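Alpha-1,3-glucanase (Streptomyces thermodiastaticus, PDB 7C7D) probably hydrolyses the alpha-1,3-glucosidic linkages of alpha-1,3-glucan from within the chain, as a thermostable glycoside hydrolase of family GH87. Local coordinates at residues I494-V505 with V524-E535; G551-P559 with W578-P589. One frame throughout, in Å; residues are numbered along the deposited sequence. Where two conformers were deposited one is given.

Contact 1. Residues I494-V505 with V524-E535; sequences ITDSPYSAFEFV and VKNTGTVVVQAE
F502 and V524 meet inside the coil, where V524 CG2 lies 4.1 Å from F502 CE2 and V524 CG1 reaches the small methyl of A501 at the corner. I494 CD1 rests on one face of the F502 ring, 3.7 Å above its plane and offset toward the rim. Further along, the F504 ring takes V532 CG1 at its edge; the methyl lies anti to the backbone N (chi1 177°) and comes within 3.8 Å of CE2. At the outer corner G528 CA points its hydrogen at P498 O, 3.4 Å away, where a CB would collide with that oxygen, while T527 CG2 fills the hollow beside Y499 O. Backbone hydrogen bonds join the parallel strands 502-505 and 532-534. On the face away from the phenylalanines, the extended Q533 takes a hydrogen bond from S500 OG to OE1 (2.8 Å), the donor standing above the amide plane, and gives NE2 to E535 OE1 and P470 O. E503 OE2 lies 3.8 Å from E535 OE1, while G472 N holds the E503 carboxylate through OE1. These beta-helix coils thus join an apolar interior to a polar but buried layer, whose two carboxylates probably tolerate each other because G472 N, Q533 NE2 and nearby R475 offset their charge.

Contact 2. Residues G551-P559 with W578-P589; sequences GAAGIYNCP and WDTTWSDCSTWP
The Y556 ring forms a face-to-face stack with the six-membered ring of W588, centroids 4.7 Å apart and planes inclined by 29°. With CG anti to the backbone N (chi1 178°), Y556 extends so that its OH lies over one face of the W588 indole. P589 CD comes 3.6 Å from Y556 CD1, and the compact proline ring sets CG over the centre of one face of W582, whose CD1 meets the tyrosine at its edge. W582 is steadied by NE1, which donates to T587 OG1 near the indole plane. Beyond the rings, the disulfide C558-C585 (SG to SG, 2.0 Å) fastens the loop covalently to the strand end. An Asx turn at D584 helps shape the chain beside C585: OD1 accepts both S586 N and S586 OG. At the other end T580 OG1 receives G554 N at 2.9 Å, and W582 N donates to I555 O. G554 CA makes a CA-H...O contact with W578 O (3.4 Å); a CB there would clash with W578 O and T580 O. I555 CG1 packs at the edge of the W578 indole. The loop thus follows strand 553-557, the last at one edge of its parallel sheet, beside 530-534; W578 reaches V531 and V532, and W588 stacks on H469.

Followed from the N terminus, the chain reaches 494-505 late in the beta-helix, runs through the rest of that coil and comes back at 524-535, where contact 1 closes a loop of 18 residues. It then passes along strand 538-550 into 551-559 and, after another 18 residues, closes contact 2 with 578-589. The two loops follow in series, neither nesting nor crossing. They meet through strands 530-534 and 553-557, neighbours in one parallel sheet, with A534 N 2.7 Å from Y556 O in a probable hydrogen bond. Contact 1 therefore joins successive coils, while contact 2 ties the C-terminal loop to the last strand of that sheet.

Contact 1. Residues I494-V505 with V524-E535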
loop_
_atom_site.group_PDB
_atom_site.type_symbol
_atom_site.label_atom_id
_atom_site.label_comp_id
_atom_site.label_asym_id
_atom_site.label_seq_id
_atom_site.Cartn_x
_atom_site.Cartn_y
_atom_site.Cartn_z
ATOM N N ILE A 494 3.818 -6.727 16.450
ATOM C CA ILE A 494 3.489 -7.772 15.481
ATOM C C ILE A 494 2.336 -8.585 16.057
ATOM O O ILE A 494 2.486 -9.216 17.111
ATOM C CB ILE A 494 4.696 -8.666 15.144
ATOM C CG1 ILE A 494 5.868 -7.813 14.634
ATOM C CG2 ILE A 494 4.292 -9.718 14.130
ATOM C CD1 ILE A 494 7.110 -8.597 14.240
ATOM N N THR A 495 1.183 -8.549 15.389
ATOM C CA THR A 495 -0.055 -9.051 15.966
ATOM C C THR A 495 -0.752 -9.986 14.990
ATOM O O THR A 495 -0.940 -9.639 13.814
ATOM C CB THR A 495 -0.975 -7.872 16.298
ATOM O OG1 THR A 495 -0.273 -6.972 17.163
ATOM C CG2 THR A 495 -2.273 -8.333 16.967
ATOM N N ASP A 496 -1.140 -11.165 15.479
ATOM C CA ASP A 496 -2.000 -12.081 14.730
ATOM C C ASP A 496 -1.350 -12.533 13.424
ATOM O O ASP A 496 -2.005 -12.644 12.384
ATOM C CB ASP A 496 -3.389 -11.480 14.491
ATOM C CG ASP A 496 -4.119 -11.159 15.790
ATOM O OD1 ASP A 496 -3.784 -11.748 16.834
ATOM O OD2 ASP A 496 -5.040 -10.313 15.773
ATOM N N SER A 497 -0.053 -12.796 13.473
ATOM C CA SER A 497 0.646 -13.270 12.286
ATOM C C SER A 497 0.225 -14.702 11.984
ATOM O O SER A 497 0.240 -15.548 12.885
ATOM C CB SER A 497 2.145 -13.264 12.531
ATOM O OG SER A 497 2.619 -11.979 12.867
ATOM N N PRO A 498 -0.141 -15.023 10.743
ATOM C CA PRO A 498 -0.539 -16.411 10.459
ATOM C C PRO A 498 0.615 -17.387 10.559
ATOM O O PRO A 498 0.394 -18.556 10.901
ATOM C CB PRO A 498 -1.115 -16.339 9.036
ATOM C CG PRO A 498 -0.525 -15.090 8.451
ATOM C CD PRO A 498 -0.376 -14.132 9.592
ATOM N N TYR A 499 1.843 -16.935 10.289
ATOM C CA TYR A 499 3.026 -17.794 10.352
ATOM C C TYR A 499 3.992 -17.192 11.362
ATOM O O TYR A 499 3.635 -17.062 12.528
ATOM C CB TYR A 499 3.558 -18.102 8.960
ATOM C CG TYR A 499 2.515 -18.868 8.184
ATOM C CD1 TYR A 499 2.366 -20.234 8.373
ATOM C CD2 TYR A 499 1.626 -18.219 7.336
ATOM C CE1 TYR A 499 1.395 -20.940 7.712
ATOM C CE2 TYR A 499 0.641 -18.925 6.661
ATOM C CZ TYR A 499 0.531 -20.286 6.863
ATOM O OH TYR A 499 -0.437 -21.009 6.210
ATOM N N SER A 500 5.190 -16.803 10.940
ATOM C CA SER A 500 6.220 -16.332 11.850
ATOM C C SER A 500 6.194 -14.813 11.979
ATOM O O SER A 500 5.637 -14.098 11.144
ATOM C CB SER A 500 7.589 -16.786 11.359
ATOM O OG SER A 500 7.723 -16.444 9.992
ATOM N N ALA A 501 6.834 -14.324 13.041
ATOM C CA ALA A 501 6.942 -12.880 13.283
ATOM C C ALA A 501 8.164 -12.311 12.570
ATOM O O ALA A 501 8.032 -11.573 11.591
ATOM C CB ALA A 501 6.939 -12.587 14.787
ATOM N N PHE A 502 9.359 -12.650 13.042
ATOM C CA PHE A 502 10.607 -12.203 12.431
ATOM C C PHE A 502 11.207 -13.345 11.624
ATOM O O PHE A 502 11.307 -14.471 12.125
ATOM C CB PHE A 502 11.619 -11.781 13.502
ATOM C CG PHE A 502 11.177 -10.618 14.347
ATOM C CD1 PHE A 502 11.278 -9.318 13.875
ATOM C CD2 PHE A 502 10.679 -10.824 15.628
ATOM C CE1 PHE A 502 10.879 -8.248 14.651
ATOM C CE2 PHE A 502 10.279 -9.751 16.415
ATOM C CZ PHE A 502 10.374 -8.461 15.917
ATOM N N GLU A 503 11.625 -13.057 10.390
ATOM C CA GLU A 503 12.256 -14.049 9.533
ATOM C C GLU A 503 13.602 -13.531 9.055
ATOM O O GLU A 503 13.714 -12.382 8.616
ATOM C CB GLU A 503 11.370 -14.359 8.323
ATOM C CG GLU A 503 12.025 -15.312 7.336
ATOM C CD GLU A 503 11.261 -15.477 6.040
ATOM O OE1 GLU A 503 10.308 -14.710 5.775
ATOM O OE2 GLU A 503 11.637 -16.388 5.271
ATOM N N PHE A 504 14.622 -14.376 9.154
ATOM C CA PHE A 504 15.957 -14.071 8.658
ATOM C C PHE A 504 16.311 -15.163 7.666
ATOM O O PHE A 504 16.320 -16.345 8.014
ATOM C CB PHE A 504 16.939 -13.983 9.829
ATOM C CG PHE A 504 16.468 -13.040 10.889
ATOM C CD1 PHE A 504 16.464 -11.680 10.657
ATOM C CD2 PHE A 504 15.927 -13.509 12.073
ATOM C CE1 PHE A 504 15.985 -10.797 11.606
ATOM C CE2 PHE A 504 15.443 -12.635 13.024
ATOM C CZ PHE A 504 15.481 -11.273 12.796
ATOM N N VAL A 505 16.533 -14.780 6.412
ATOM C CA VAL A 505 16.590 -15.761 5.341
ATOM C C VAL A 505 17.562 -15.265 4.284
ATOM O O VAL A 505 17.782 -14.062 4.130
ATOM C CB VAL A 505 15.170 -16.015 4.773
ATOM C CG1 VAL A 505 14.613 -14.764 4.102
ATOM C CG2 VAL A 505 15.148 -17.201 3.818
ATOM N N VAL A 524 4.856 -8.908 20.567
ATOM C CA VAL A 524 4.490 -9.936 19.600
ATOM C C VAL A 524 3.360 -10.745 20.214
ATOM O O VAL A 524 3.513 -11.305 21.302
ATOM C CB VAL A 524 5.695 -10.828 19.261
ATOM C CG1 VAL A 524 5.315 -11.885 18.244
ATOM C CG2 VAL A 524 6.869 -9.984 18.753
ATOM N N LYS A 525 2.228 -10.810 19.532
ATOM C CA LYS A 525 1.043 -11.449 20.084
ATOM C C LYS A 525 0.394 -12.342 19.040
ATOM O O LYS A 525 0.213 -11.934 17.884
ATOM C CB LYS A 525 0.029 -10.404 20.563
ATOM C CG LYS A 525 0.438 -9.664 21.829
ATOM C CD LYS A 525 -0.657 -8.716 22.316
ATOM C CE LYS A 525 -2.051 -9.261 22.033
ATOM N NZ LYS A 525 -2.640 -8.693 20.782
ATOM N N ASN A 526 0.046 -13.561 19.458
ATOM C CA ASN A 526 -0.723 -14.503 18.644
ATOM C C ASN A 526 -0.033 -14.807 17.314
ATOM O O ASN A 526 -0.566 -14.570 16.229
ATOM C CB ASN A 526 -2.167 -14.035 18.445
ATOM C CG ASN A 526 -2.895 -13.827 19.754
ATOM O OD1 ASN A 526 -3.814 -13.015 19.839
ATOM N ND2 ASN A 526 -2.489 -14.565 20.784
ATOM N N THR A 527 1.168 -15.354 17.422
ATOM C CA THR A 527 1.963 -15.750 16.269
ATOM C C THR A 527 1.644 -17.199 15.931
ATOM O O THR A 527 1.694 -18.070 16.801
ATOM C CB THR A 527 3.445 -15.605 16.615
ATOM O OG1 THR A 527 3.709 -14.259 17.030
ATOM C CG2 THR A 527 4.322 -15.943 15.436
ATOM N N GLY A 528 1.315 -17.458 14.667
ATOM C CA GLY A 528 0.893 -18.798 14.289
ATOM C C GLY A 528 1.971 -19.849 14.481
ATOM O O GLY A 528 1.695 -20.958 14.953
ATOM N N THR A 529 3.216 -19.521 14.131
ATOM C CA THR A 529 4.297 -20.490 14.264
ATOM C C THR A 529 5.361 -20.019 15.254
ATOM O O THR A 529 5.248 -20.294 16.452
ATOM C CB THR A 529 4.891 -20.854 12.897
ATOM O OG1 THR A 529 5.347 -19.671 12.235
ATOM C CG2 THR A 529 3.846 -21.548 12.017
ATOM N N VAL A 530 6.385 -19.308 14.781
ATOM C CA VAL A 530 7.541 -18.983 15.610
ATOM C C VAL A 530 7.769 -17.478 15.655
ATOM O O VAL A 530 7.485 -16.748 14.698
ATOM C CB VAL A 530 8.821 -19.719 15.152
ATOM C CG1 VAL A 530 8.638 -21.224 15.269
ATOM C CG2 VAL A 530 9.184 -19.336 13.717
ATOM N N VAL A 531 8.326 -17.016 16.778
ATOM C CA VAL A 531 8.704 -15.606 16.878
ATOM C C VAL A 531 9.889 -15.294 15.967
ATOM O O VAL A 531 9.934 -14.234 15.328
ATOM C CB VAL A 531 8.960 -15.218 18.348
ATOM C CG1 VAL A 531 9.425 -13.773 18.442
ATOM C CG2 VAL A 531 7.686 -15.424 19.152
ATOM N N VAL A 532 10.854 -16.208 15.880
ATOM C CA VAL A 532 12.042 -16.039 15.052
ATOM C C VAL A 532 12.176 -17.257 14.149
ATOM O O VAL A 532 12.331 -18.386 14.636
ATOM C CB VAL A 532 13.324 -15.852 15.881
ATOM C CG1 VAL A 532 14.538 -15.764 14.955
ATOM C CG2 VAL A 532 13.228 -14.609 16.751
ATOM N N GLN A 533 12.123 -17.026 12.836
ATOM C CA GLN A 533 12.323 -18.052 11.820
ATOM C C GLN A 533 13.678 -17.752 11.180
ATOM O O GLN A 533 13.787 -16.861 10.335
ATOM C CB GLN A 533 11.186 -17.990 10.808
ATOM C CG GLN A 533 11.245 -19.024 9.698
ATOM C CD GLN A 533 10.073 -18.900 8.745
ATOM O OE1 GLN A 533 8.913 -18.862 9.166
ATOM N NE2 GLN A 533 10.366 -18.834 7.455
ATOM N N ALA A 534 14.718 -18.459 11.627
ATOM C CA ALA A 534 16.097 -18.195 11.227
ATOM C C ALA A 534 16.556 -19.273 10.254
ATOM O O ALA A 534 16.746 -20.433 10.638
ATOM C CB ALA A 534 17.018 -18.137 12.442
ATOM N N GLU A 535 16.750 -18.882 8.998
ATOM C CA GLU A 535 17.109 -19.812 7.943
ATOM C C GLU A 535 18.356 -19.407 7.174
ATOM O O GLU A 535 18.764 -20.133 6.263
ATOM C CB GLU A 535 15.941 -19.982 6.972
ATOM C CG GLU A 535 14.728 -20.556 7.644
ATOM C CD GLU A 535 13.592 -20.734 6.683
ATOM O OE1 GLU A 535 12.843 -19.762 6.480
ATOM O OE2 GLU A 535 13.470 -21.837 6.111
HETATM O O HOH W 1 2.216 -12.271 15.650
HETATM O O HOH W 2 -2.109 -16.144 14.451
#

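Contact 2. Residues G551-P559 with W578-P589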
loop_
_atom_site.group_PDB
_atom_site.type_symbol
_atom_site.label_atom_id
_atom_site.label_comp_id
_atom_site.label_asym_id
_atom_site.label_seq_id
_atom_site.Cartn_x
_atom_site.Cartn_y
_atom_site.Cartn_z
ATOM N N GLY A 551 2.386 -19.957 18.733
ATOM C CA GLY A 551 1.729 -21.214 18.418
ATOM C C GLY A 551 2.649 -22.419 18.453
ATOM O O GLY A 551 2.263 -23.482 18.947
ATOM N N ALA A 552 3.861 -22.289 17.914
ATOM C CA ALA A 552 4.735 -23.450 17.748
ATOM C C ALA A 552 5.979 -23.416 18.623
ATOM O O ALA A 552 6.250 -24.392 19.326
ATOM C CB ALA A 552 5.117 -23.648 16.272
ATOM N N ALA A 553 6.751 -22.332 18.592
ATOM C CA ALA A 553 7.984 -22.241 19.367
ATOM C C ALA A 553 8.493 -20.808 19.311
ATOM O O ALA A 553 8.098 -20.022 18.448
ATOM C CB ALA A 553 9.070 -23.172 18.822
ATOM N N GLY A 554 9.406 -20.482 20.226
ATOM C CA GLY A 554 10.064 -19.188 20.148
ATOM C C GLY A 554 10.921 -19.047 18.903
ATOM O O GLY A 554 10.808 -18.061 18.166
ATOM N N ILE A 555 11.778 -20.038 18.646
ATOM C CA ILE A 555 12.815 -19.963 17.624
ATOM C C ILE A 555 12.802 -21.231 16.788
ATOM O O ILE A 555 12.787 -22.340 17.334
ATOM C CB ILE A 555 14.218 -19.809 18.242
ATOM C CG1 ILE A 555 14.332 -18.565 19.120
ATOM C CG2 ILE A 555 15.294 -19.805 17.152
ATOM C CD1 ILE A 555 15.636 -18.507 19.884
ATOM N N TYR A 556 12.873 -21.061 15.474
ATOM C CA TYR A 556 13.237 -22.105 14.531
ATOM C C TYR A 556 14.569 -21.673 13.940
ATOM O O TYR A 556 14.657 -20.608 13.330
ATOM C CB TYR A 556 12.167 -22.195 13.443
ATOM C CG TYR A 556 12.413 -23.211 12.360
ATOM C CD1 TYR A 556 12.025 -24.530 12.526
ATOM C CD2 TYR A 556 12.988 -22.843 11.152
ATOM C CE1 TYR A 556 12.223 -25.465 11.530
ATOM C CE2 TYR A 556 13.192 -23.776 10.146
ATOM C CZ TYR A 556 12.805 -25.084 10.342
ATOM O OH TYR A 556 13.009 -26.016 9.349
ATOM N N ASN A 557 15.616 -22.456 14.174
ATOM C CA ASN A 557 16.966 -22.074 13.757
ATOM C C ASN A 557 17.534 -23.210 12.915
ATOM O O ASN A 557 18.108 -24.163 13.443
ATOM C CB ASN A 557 17.846 -21.748 14.967
ATOM C CG ASN A 557 19.194 -21.166 14.574
ATOM O OD1 ASN A 557 19.644 -21.318 13.435
ATOM N ND2 ASN A 557 19.854 -20.511 15.522
ATOM N N CYS A 558 17.383 -23.100 11.598
ATOM C CA CYS A 558 17.746 -24.177 10.676
ATOM C C CYS A 558 18.260 -23.556 9.383
ATOM O O CYS A 558 17.536 -23.472 8.382
ATOM C CB CYS A 558 16.545 -25.098 10.417
ATOM S SG CYS A 558 15.630 -25.678 11.900
ATOM N N PRO A 559 19.515 -23.090 9.371
ATOM C CA PRO A 559 20.037 -22.408 8.181
ATOM C C PRO A 559 20.170 -23.335 6.985
ATOM O O PRO A 559 20.463 -24.526 7.110
ATOM C CB PRO A 559 21.419 -21.903 8.622
ATOM C CG PRO A 559 21.397 -21.935 10.109
ATOM C CD PRO A 559 20.475 -23.062 10.486
ATOM N N TRP A 578 9.097 -16.444 24.680
ATOM C CA TRP A 578 9.534 -17.182 23.501
ATOM C C TRP A 578 10.842 -17.913 23.770
ATOM O O TRP A 578 11.698 -18.040 22.887
ATOM C CB TRP A 578 9.593 -16.294 22.252
ATOM C CG TRP A 578 10.489 -15.090 22.345
ATOM C CD1 TRP A 578 10.270 -13.950 23.078
ATOM C CD2 TRP A 578 11.734 -14.893 21.663
ATOM N NE1 TRP A 578 11.311 -13.070 22.906
ATOM C CE2 TRP A 578 12.221 -13.621 22.040
ATOM C CE3 TRP A 578 12.489 -15.671 20.778
ATOM C CZ2 TRP A 578 13.424 -13.108 21.560
ATOM C CZ3 TRP A 578 13.685 -15.160 20.303
ATOM C CH2 TRP A 578 14.142 -13.888 20.695
ATOM N N ASP A 579 10.998 -18.439 24.988
ATOM C CA ASP A 579 12.242 -19.081 25.423
ATOM C C ASP A 579 12.306 -20.554 25.062
ATOM O O ASP A 579 12.839 -21.363 25.820
ATOM C CB ASP A 579 12.457 -18.878 26.921
ATOM C CG ASP A 579 13.926 -18.688 27.282
ATOM O OD1 ASP A 579 14.791 -18.820 26.387
ATOM O OD2 ASP A 579 14.212 -18.396 28.463
ATOM N N THR A 580 11.772 -20.922 23.902
ATOM C CA THR A 580 11.802 -22.289 23.417
ATOM C C THR A 580 12.306 -22.313 21.983
ATOM O O THR A 580 12.134 -21.352 21.227
ATOM C CB THR A 580 10.416 -22.944 23.473
ATOM O OG1 THR A 580 9.533 -22.267 22.571
ATOM C CG2 THR A 580 9.850 -22.916 24.895
ATOM N N THR A 581 12.916 -23.438 21.627
ATOM C CA THR A 581 13.437 -23.692 20.296
ATOM C C THR A 581 12.750 -24.926 19.729
ATOM O O THR A 581 12.593 -25.938 20.425
ATOM C CB THR A 581 14.949 -23.895 20.365
ATOM O OG1 THR A 581 15.557 -22.708 20.890
ATOM C CG2 THR A 581 15.515 -24.180 18.992
ATOM N N TRP A 582 12.317 -24.831 18.476
ATOM C CA TRP A 582 11.757 -25.977 17.777
ATOM C C TRP A 582 12.806 -27.080 17.697
ATOM O O TRP A 582 13.917 -26.850 17.212
ATOM C CB TRP A 582 11.332 -25.526 16.379
ATOM C CG TRP A 582 10.627 -26.566 15.590
ATOM C CD1 TRP A 582 11.156 -27.322 14.587
ATOM C CD2 TRP A 582 9.256 -26.969 15.717
ATOM N NE1 TRP A 582 10.207 -28.172 14.085
ATOM C CE2 TRP A 582 9.029 -27.974 14.757
ATOM C CE3 TRP A 582 8.199 -26.577 16.546
ATOM C CZ2 TRP A 582 7.794 -28.596 14.602
ATOM C CZ3 TRP A 582 6.966 -27.197 16.387
ATOM C CH2 TRP A 582 6.779 -28.200 15.429
ATOM N N SER A 583 12.457 -28.277 18.183
ATOM C CA SER A 583 13.478 -29.300 18.401
ATOM C C SER A 583 13.974 -29.945 17.110
ATOM O O SER A 583 15.116 -30.418 17.068
ATOM C CB SER A 583 12.975 -30.383 19.359
ATOM O OG SER A 583 12.550 -29.829 20.595
ATOM N N ASP A 584 13.150 -29.992 16.063
ATOM C CA ASP A 584 13.395 -30.851 14.900
ATOM C C ASP A 584 13.490 -30.011 13.629
ATOM O O ASP A 584 12.467 -29.610 13.065
ATOM C CB ASP A 584 12.287 -31.896 14.786
ATOM C CG ASP A 584 12.561 -32.930 13.711
ATOM O OD1 ASP A 584 13.563 -32.795 12.974
ATOM O OD2 ASP A 584 11.768 -33.889 13.602
ATOM N N CYS A 585 14.716 -29.789 13.149
ATOM C CA CYS A 585 14.910 -28.995 11.941
ATOM C C CYS A 585 14.421 -29.696 10.680
ATOM O O CYS A 585 14.265 -29.038 9.646
ATOM C CB CYS A 585 16.380 -28.614 11.779
ATOM S SG CYS A 585 16.839 -27.122 12.672
ATOM N N SER A 586 14.186 -31.006 10.731
ATOM C CA SER A 586 13.700 -31.709 9.549
ATOM C C SER A 586 12.195 -31.573 9.352
ATOM O O SER A 586 11.663 -32.101 8.369
ATOM C CB SER A 586 14.093 -33.190 9.588
ATOM O OG SER A 586 13.330 -33.898 10.549
ATOM N N THR A 587 11.499 -30.893 10.256
ATOM C CA THR A 587 10.071 -30.656 10.138
ATOM C C THR A 587 9.798 -29.160 10.173
ATOM O O THR A 587 10.663 -28.347 10.513
ATOM C CB THR A 587 9.295 -31.350 11.265
ATOM O OG1 THR A 587 9.636 -30.746 12.519
ATOM C CG2 THR A 587 9.617 -32.839 11.304
ATOM N N TRP A 588 8.577 -28.805 9.826
ATOM C CA TRP A 588 8.271 -27.395 9.864
ATOM C C TRP A 588 7.210 -27.101 10.910
ATOM O O TRP A 588 6.232 -27.849 11.030
ATOM C CB TRP A 588 7.788 -26.905 8.498
ATOM C CG TRP A 588 8.915 -26.365 7.714
ATOM C CD1 TRP A 588 9.755 -27.060 6.897
ATOM C CD2 TRP A 588 9.370 -25.011 7.703
ATOM N NE1 TRP A 588 10.699 -26.219 6.365
ATOM C CE2 TRP A 588 10.481 -24.952 6.842
ATOM C CE3 TRP A 588 8.939 -23.839 8.330
ATOM C CZ2 TRP A 588 11.166 -23.768 6.590
ATOM C CZ3 TRP A 588 9.619 -22.666 8.081
ATOM C CH2 TRP A 588 10.720 -22.639 7.219
ATOM N N PRO A 589 7.394 -26.043 11.694
ATOM C CA PRO A 589 6.347 -25.631 12.635
ATOM C C PRO A 589 5.062 -25.327 11.882
ATOM O O PRO A 589 5.067 -24.634 10.864
ATOM C CB PRO A 589 6.928 -24.369 13.284
ATOM C CG PRO A 589 8.396 -24.414 13.011
ATOM C CD PRO A 589 8.559 -25.142 11.717
HETATM O O HOH W 3 15.077 -24.989 15.448
#